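Local coordinates for methyl-accepting chemotaxis protein (Campylobacter jejuni, PDB 6W3X) that probably acts as a chemotaxis receptor whose Cache-family (PDC) sensor domain binds small ligands, here the amino acid valine, at residues Leu79-Gly84 with Gly155-Asp160; Leu136-Ile141 with Asp160-Asp165. All coordinates share one frame; numbering follows the deposited sequence.

Interaction 1 of 2, residues Leu79-Gly84 with Gly155-Asp160. With VAL (valine), chain C.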
loop_
_atom_site.group_PDB
_atom_site.type_symbol
_atom_site.label_atom_id
_atom_site.label_comp_id
_atom_site.label_asym_id
_atom_site.label_seq_id
_atom_site.Cartn_x
_atom_site.Cartn_y
_atom_site.Cartn_z
ATOM N N LEU A 79 11.885 -2.123 -5.752
ATOM C CA LEU A 79 12.399 -3.467 -5.954
ATOM C C LEU A 79 12.533 -3.836 -7.434
ATOM O O LEU A 79 13.527 -4.387 -7.862
ATOM C CB LEU A 79 11.508 -4.439 -5.213
ATOM C CG LEU A 79 12.091 -5.835 -5.079
ATOM C CD1 LEU A 79 13.319 -5.790 -4.172
ATOM C CD2 LEU A 79 11.024 -6.823 -4.588
ATOM N N ASN A 80 11.521 -3.453 -8.210
ATOM C CA ASN A 80 11.483 -3.721 -9.654
ATOM C C ASN A 80 10.778 -2.553 -10.302
ATOM O O ASN A 80 9.766 -2.067 -9.738
ATOM C CB ASN A 80 10.726 -5.016 -10.039
ATOM C CG ASN A 80 11.313 -6.255 -9.448
ATOM O OD1 ASN A 80 12.447 -6.649 -9.771
ATOM N ND2 ASN A 80 10.518 -6.911 -8.601
ATOM N N VAL A 81 11.218 -2.168 -11.507
ATOM C CA VAL A 81 10.485 -1.202 -12.325
ATOM C C VAL A 81 10.561 -1.775 -13.749
ATOM O O VAL A 81 11.637 -2.175 -14.209
ATOM C CB VAL A 81 11.106 0.190 -12.237
ATOM C CG1 VAL A 81 10.404 1.163 -13.178
ATOM C CG2 VAL A 81 11.079 0.738 -10.819
ATOM N N TYR A 82 9.418 -1.825 -14.431
ATOM C CA TYR A 82 9.355 -2.651 -15.631
ATOM C C TYR A 82 8.277 -2.157 -16.582
ATOM O O TYR A 82 7.346 -1.453 -16.207
ATOM C CB TYR A 82 9.150 -4.131 -15.229
ATOM C CG TYR A 82 8.077 -4.381 -14.224
ATOM C CD1 TYR A 82 8.351 -4.277 -12.875
ATOM C CD2 TYR A 82 6.797 -4.799 -14.594
ATOM C CE1 TYR A 82 7.373 -4.553 -11.928
ATOM C CE2 TYR A 82 5.794 -5.067 -13.682
ATOM C CZ TYR A 82 6.122 -4.996 -12.315
ATOM O OH TYR A 82 5.164 -5.331 -11.405
ATOM N N LEU A 83 8.374 -2.640 -17.825
ATOM C CA LEU A 83 7.421 -2.317 -18.871
ATOM C C LEU A 83 7.026 -3.600 -19.595
ATOM O O LEU A 83 7.900 -4.222 -20.254
ATOM C CB LEU A 83 7.989 -1.311 -19.861
ATOM C CG LEU A 83 7.066 -0.844 -20.986
ATOM C CD1 LEU A 83 5.869 -0.081 -20.451
ATOM C CD2 LEU A 83 7.803 0.011 -21.995
ATOM N N GLY A 84 5.759 -3.979 -19.493
ATOM C CA GLY A 84 5.269 -5.178 -20.156
ATOM C C GLY A 84 4.654 -4.866 -21.481
ATOM O O GLY A 84 3.881 -3.911 -21.594
ATOM N N GLY A 155 2.799 -0.081 -23.633
ATOM C CA GLY A 155 2.831 -1.229 -22.746
ATOM C C GLY A 155 2.382 -0.827 -21.371
ATOM O O GLY A 155 1.830 0.259 -21.196
ATOM N N VAL A 156 2.469 -1.778 -20.437
ATOM C CA VAL A 156 2.013 -1.570 -19.081
ATOM C C VAL A 156 3.244 -1.395 -18.194
ATOM O O VAL A 156 4.064 -2.305 -18.056
ATOM C CB VAL A 156 1.113 -2.723 -18.568
ATOM C CG1 VAL A 156 0.805 -2.462 -17.097
ATOM C CG2 VAL A 156 -0.163 -2.831 -19.398
ATOM N N LEU A 157 3.363 -0.203 -17.595
ATOM C CA LEU A 157 4.414 0.114 -16.621
ATOM C C LEU A 157 4.055 -0.547 -15.279
ATOM O O LEU A 157 2.915 -0.489 -14.865
ATOM C CB LEU A 157 4.459 1.627 -16.463
ATOM C CG LEU A 157 5.461 2.176 -15.481
ATOM C CD1 LEU A 157 6.905 1.936 -15.879
ATOM C CD2 LEU A 157 5.231 3.664 -15.308
ATOM N N GLY A 158 5.059 -1.104 -14.626
ATOM C CA GLY A 158 4.906 -1.593 -13.254
ATOM C C GLY A 158 6.030 -1.111 -12.381
ATOM O O GLY A 158 7.195 -1.002 -12.790
ATOM N N VAL A 159 5.627 -0.856 -11.132
ATOM C CA VAL A 159 6.551 -0.444 -10.072
ATOM C C VAL A 159 6.274 -1.267 -8.826
ATOM O O VAL A 159 5.147 -1.231 -8.326
ATOM C CB VAL A 159 6.381 1.051 -9.762
ATOM C CG1 VAL A 159 7.231 1.464 -8.548
ATOM C CG2 VAL A 159 6.673 1.913 -10.948
ATOM N N ASP A 160 7.270 -2.034 -8.350
ATOM C CA ASP A 160 7.089 -2.893 -7.170
ATOM C C ASP A 160 7.789 -2.261 -5.972
ATOM O O ASP A 160 9.012 -2.030 -6.017
ATOM C CB ASP A 160 7.724 -4.278 -7.389
ATOM C CG ASP A 160 7.033 -5.132 -8.436
ATOM O OD1 ASP A 160 5.927 -4.768 -8.895
ATOM O OD2 ASP A 160 7.658 -6.155 -8.771
HETATM N N VAL C . 6.273 -8.424 -9.654
HETATM C CA VAL C . 5.955 -8.861 -11.037
HETATM C C VAL C . 5.162 -10.157 -10.938
HETATM O O VAL C . 5.409 -10.891 -9.981
HETATM C CB VAL C . 7.224 -9.110 -11.893
HETATM C CG1 VAL C . 6.850 -9.245 -13.358
HETATM C CG2 VAL C . 8.235 -7.977 -11.795
HETATM O OXT VAL C . 4.343 -10.436 -11.820
#
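Asp160 and Tyr82 meet through a short hydrogen bond, 2.7 Å from Tyr82 OH to Asp160 OD1, which places the carboxylate at the edge of the phenol ring with the two planes 69° apart. The hydroxyl reaches OD1 on the syn side. OD2, the other carboxylate oxygen, is gripped twice: Asn80 ND2 donates to Asp160 OD2 from the anti side at 3.0 Å, and the amino nitrogen of the bound valine donates to Asp160 OD2 at 2.8 Å. One carboxylate thus serves three donors here, and Thr142 OG1 adds a further partner at OD1. Asn80 ND2 is shared in turn with Asp133, which is also hydrogen-bonded to the valine.

The Tyr82 ring is clasped from both faces. Valine CG2 lies 3.5 Å from Tyr82 CE1 over one face, while on the opposite face Gly158 presents its CA 3.8 Å from the ring centroid, a CH-pi contact, alongside its carbonyl oxygen. With chi1 at 48°, Tyr82 CG sits between its own N and carbonyl carbon, a torsion that folds the ring over the neighbouring strand; at Gly158 the absence of a side chain lets the ring settle on the backbone. Trp115 meets the tyrosine edge-to-face.

Behind these groups, strands 80-84 and 155-160 run antiparallel at 163°. Asn80-Asp160, Tyr82-Gly158 and Gly84-Val156 are hydrogen-bonded pairs, and Asn80, Tyr82 and Asp160 share one face of the sheet. Val81, Leu83, Leu157 and Val159 occupy the other, where helix 4-48 covers Val81, Leu157 and Val159. A central antiparallel sheet, backed by a long helix and carrying an aspartate that holds a ligand amino group, is characteristic of amino-acid-binding Cache (PDC) sensor domains.

Interaction 2 of 2, residues Leu136-Ile141 with Asp160-Asp165; sequences LKQYVI and DIPSED. With VAL (valine), chain C.
With chi1 at -61°, Val140 sets CG1 beside its own backbone N and CG2 between that N and the carbonyl carbon, so that both methyls bear on the Asp160 side chain: CG1 lies 4.0 Å from Asp160 CB and CG2 the same distance from Asp160 CG. A chi1 of 55° at Ser163 likewise turns OG back toward Tyr139, where Ser163 OG comes to 3.3 Å from Tyr139 O, at best a weak hydrogen bond.

The strand ends are joined by backbone bonds. Ile141 and Ile161 form a hydrogen-bonded antiparallel pair with both bonds made, and their side chains share the sheet face that packs on Phe32 of helix 4-48. Val140 faces Pro162 across the next, non-hydrogen-bonded pair, where proline, lacking an N-H, breaks no bond between the strands. The strands splay here, their axes at 125°.

Tyr139 O gathers two firm donors where strand 152-162 passes into helix 163-172. Ser163 N reaches Tyr139 O at 3.0 Å from above the carbonyl plane, and a water donates to Tyr139 O at 2.7 Å while accepting from Glu164 N. The water thereby links the first turn of the helix to the strand.

Chemically, the contact divides its work: carbonyl and water satisfy N-H groups at the helix start, while Val140 gives an apolar flank to a carboxylate whose oxygens are held by hydrogen bonds.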
loop_
_atom_site.group_PDB
_atom_site.type_symbol
_atom_site.label_atom_id
_atom_site.label_comp_id
_atom_site.label_asym_id
_atom_site.label_seq_id
_atom_site.Cartn_x
_atom_site.Cartn_y
_atom_site.Cartn_z
ATOM N N LEU A 136 12.085 -11.358 -7.456
ATOM C CA LEU A 136 12.917 -11.259 -6.280
ATOM C C LEU A 136 12.327 -11.894 -5.033
ATOM O O LEU A 136 12.973 -11.923 -3.997
ATOM C CB LEU A 136 13.342 -9.820 -6.044
ATOM C CG LEU A 136 14.359 -9.308 -7.057
ATOM C CD1 LEU A 136 14.597 -7.822 -6.916
ATOM C CD2 LEU A 136 15.671 -10.057 -6.943
ATOM N N LYS A 137 11.116 -12.437 -5.121
ATOM C CA LYS A 137 10.613 -13.299 -4.072
ATOM C C LYS A 137 10.463 -12.553 -2.748
ATOM O O LYS A 137 10.722 -13.084 -1.660
ATOM C CB LYS A 137 11.540 -14.511 -3.894
ATOM C CG LYS A 137 12.065 -15.035 -5.229
ATOM C CD LYS A 137 10.966 -15.692 -6.012
ATOM C CE LYS A 137 11.591 -16.659 -7.014
ATOM N NZ LYS A 137 10.665 -17.049 -8.108
ATOM N N GLN A 138 10.014 -11.320 -2.851
ATOM C CA GLN A 138 9.618 -10.501 -1.693
ATOM C C GLN A 138 8.173 -10.090 -1.873
ATOM O O GLN A 138 7.702 -9.977 -3.019
ATOM C CB GLN A 138 10.503 -9.259 -1.536
ATOM C CG GLN A 138 11.929 -9.600 -1.211
ATOM C CD GLN A 138 12.803 -8.390 -1.084
ATOM O OE1 GLN A 138 12.369 -7.350 -0.564
ATOM N NE2 GLN A 138 14.025 -8.495 -1.593
ATOM N N TYR A 139 7.474 -9.808 -0.786
ATOM C CA TYR A 139 6.112 -9.278 -0.865
ATOM C C TYR A 139 6.150 -7.820 -1.294
ATOM O O TYR A 139 6.914 -7.020 -0.716
ATOM C CB TYR A 139 5.363 -9.479 0.444
ATOM C CG TYR A 139 5.043 -10.928 0.691
ATOM C CD1 TYR A 139 3.930 -11.491 0.114
ATOM C CD2 TYR A 139 5.899 -11.750 1.420
ATOM C CE1 TYR A 139 3.651 -12.842 0.240
ATOM C CE2 TYR A 139 5.669 -13.113 1.506
ATOM C CZ TYR A 139 4.531 -13.661 0.947
ATOM O OH TYR A 139 4.356 -15.025 1.087
ATOM N N VAL A 140 5.343 -7.474 -2.289
ATOM C CA VAL A 140 5.354 -6.150 -2.913
ATOM C C VAL A 140 3.919 -5.696 -3.078
ATOM O O VAL A 140 2.983 -6.482 -3.165
ATOM C CB VAL A 140 6.052 -6.154 -4.279
ATOM C CG1 VAL A 140 7.501 -6.569 -4.121
ATOM C CG2 VAL A 140 5.300 -6.938 -5.342
ATOM N N ILE A 141 3.800 -4.363 -3.142
ATOM C CA ILE A 141 2.628 -3.679 -3.667
ATOM C C ILE A 141 3.072 -3.159 -5.024
ATOM O O ILE A 141 4.122 -2.505 -5.125
ATOM C CB ILE A 141 2.185 -2.507 -2.756
ATOM C CG1 ILE A 141 1.750 -3.108 -1.416
ATOM C CG2 ILE A 141 1.101 -1.687 -3.416
ATOM C CD1 ILE A 141 1.671 -2.091 -0.287
ATOM N N ASP A 160 7.270 -2.034 -8.350
ATOM C CA ASP A 160 7.089 -2.893 -7.170
ATOM C C ASP A 160 7.789 -2.261 -5.972
ATOM O O ASP A 160 9.012 -2.030 -6.017
ATOM C CB ASP A 160 7.724 -4.278 -7.389
ATOM C CG ASP A 160 7.033 -5.132 -8.436
ATOM O OD1 ASP A 160 5.927 -4.768 -8.895
ATOM O OD2 ASP A 160 7.658 -6.155 -8.771
ATOM N N ILE A 161 7.006 -1.965 -4.958
ATOM C CA ILE A 161 7.535 -1.433 -3.721
ATOM C C ILE A 161 7.331 -2.518 -2.624
ATOM O O ILE A 161 6.240 -3.049 -2.488
ATOM C CB ILE A 161 6.760 -0.143 -3.289
ATOM C CG1 ILE A 161 6.730 0.874 -4.417
ATOM C CG2 ILE A 161 7.308 0.419 -1.990
ATOM C CD1 ILE A 161 8.069 1.409 -4.826
ATOM N N PRO A 162 8.382 -2.838 -1.840
ATOM C CA PRO A 162 8.181 -3.828 -0.775
ATOM C C PRO A 162 7.031 -3.464 0.149
ATOM O O PRO A 162 6.991 -2.332 0.617
ATOM C CB PRO A 162 9.521 -3.825 -0.060
ATOM C CG PRO A 162 10.518 -3.370 -1.073
ATOM C CD PRO A 162 9.759 -2.350 -1.881
ATOM N N SER A 163 6.112 -4.394 0.396
ATOM C CA SER A 163 5.051 -4.148 1.362
ATOM C C SER A 163 5.586 -3.834 2.753
ATOM O O SER A 163 4.951 -3.064 3.478
ATOM C CB SER A 163 3.991 -5.232 1.360
ATOM O OG SER A 163 4.645 -6.437 1.555
ATOM N N GLU A 164 6.757 -4.362 3.080
ATOM C CA GLU A 164 7.365 -4.077 4.363
ATOM C C GLU A 164 7.634 -2.574 4.508
ATOM O O GLU A 164 7.645 -2.093 5.661
ATOM C CB GLU A 164 8.677 -4.877 4.517
ATOM C CG GLU A 164 9.417 -4.719 5.828
ATOM C CD GLU A 164 10.699 -5.511 5.887
ATOM O OE1 GLU A 164 10.965 -6.244 4.927
ATOM O OE2 GLU A 164 11.363 -5.501 6.948
ATOM N N ASP A 165 7.773 -1.798 3.414
ATOM C CA ASP A 165 8.029 -0.382 3.568
ATOM C C ASP A 165 6.824 0.271 4.213
ATOM O O ASP A 165 6.963 1.154 5.079
ATOM C CB ASP A 165 8.323 0.267 2.233
ATOM C CG ASP A 165 9.691 -0.081 1.665
ATOM O OD1 ASP A 165 10.492 -0.755 2.368
ATOM O OD2 ASP A 165 9.950 0.351 0.499
HETATM N N VAL C . 6.273 -8.424 -9.654
HETATM C CA VAL C . 5.955 -8.861 -11.037
HETATM C C VAL C . 5.162 -10.157 -10.938
HETATM O O VAL C . 5.409 -10.891 -9.981
HETATM C CB VAL C . 7.224 -9.110 -11.893
HETATM C CG1 VAL C . 6.850 -9.245 -13.358
HETATM C CG2 VAL C . 8.235 -7.977 -11.795
HETATM O OXT VAL C . 4.343 -10.436 -11.820
HETATM O O HOH W 1 8.052 -6.708 1.765
#

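In the fold
From the N terminus, helices 4-48 and 58-76 precede strand 80-84, which pairs with 155-160: interaction 1 closes a loop of 70 residues including strands 90-94, 103-105 and 126-132, helix 114-119 and strand 139-149. Interaction 2 closes a shorter one, joining 136-141 to 160-165 at the open end of the hairpin formed by strands 139-149 and 152-162. The contacts cross, because 136-141 lies inside the first loop while 160-165 runs on past 155-160; Asp160 is common to both. Strand 152-162 lies between its two partners in the sheet, and Leu79 packs against Val140 and Leu136. Interaction 2 sits where strand 152-162 passes into helix 163-172.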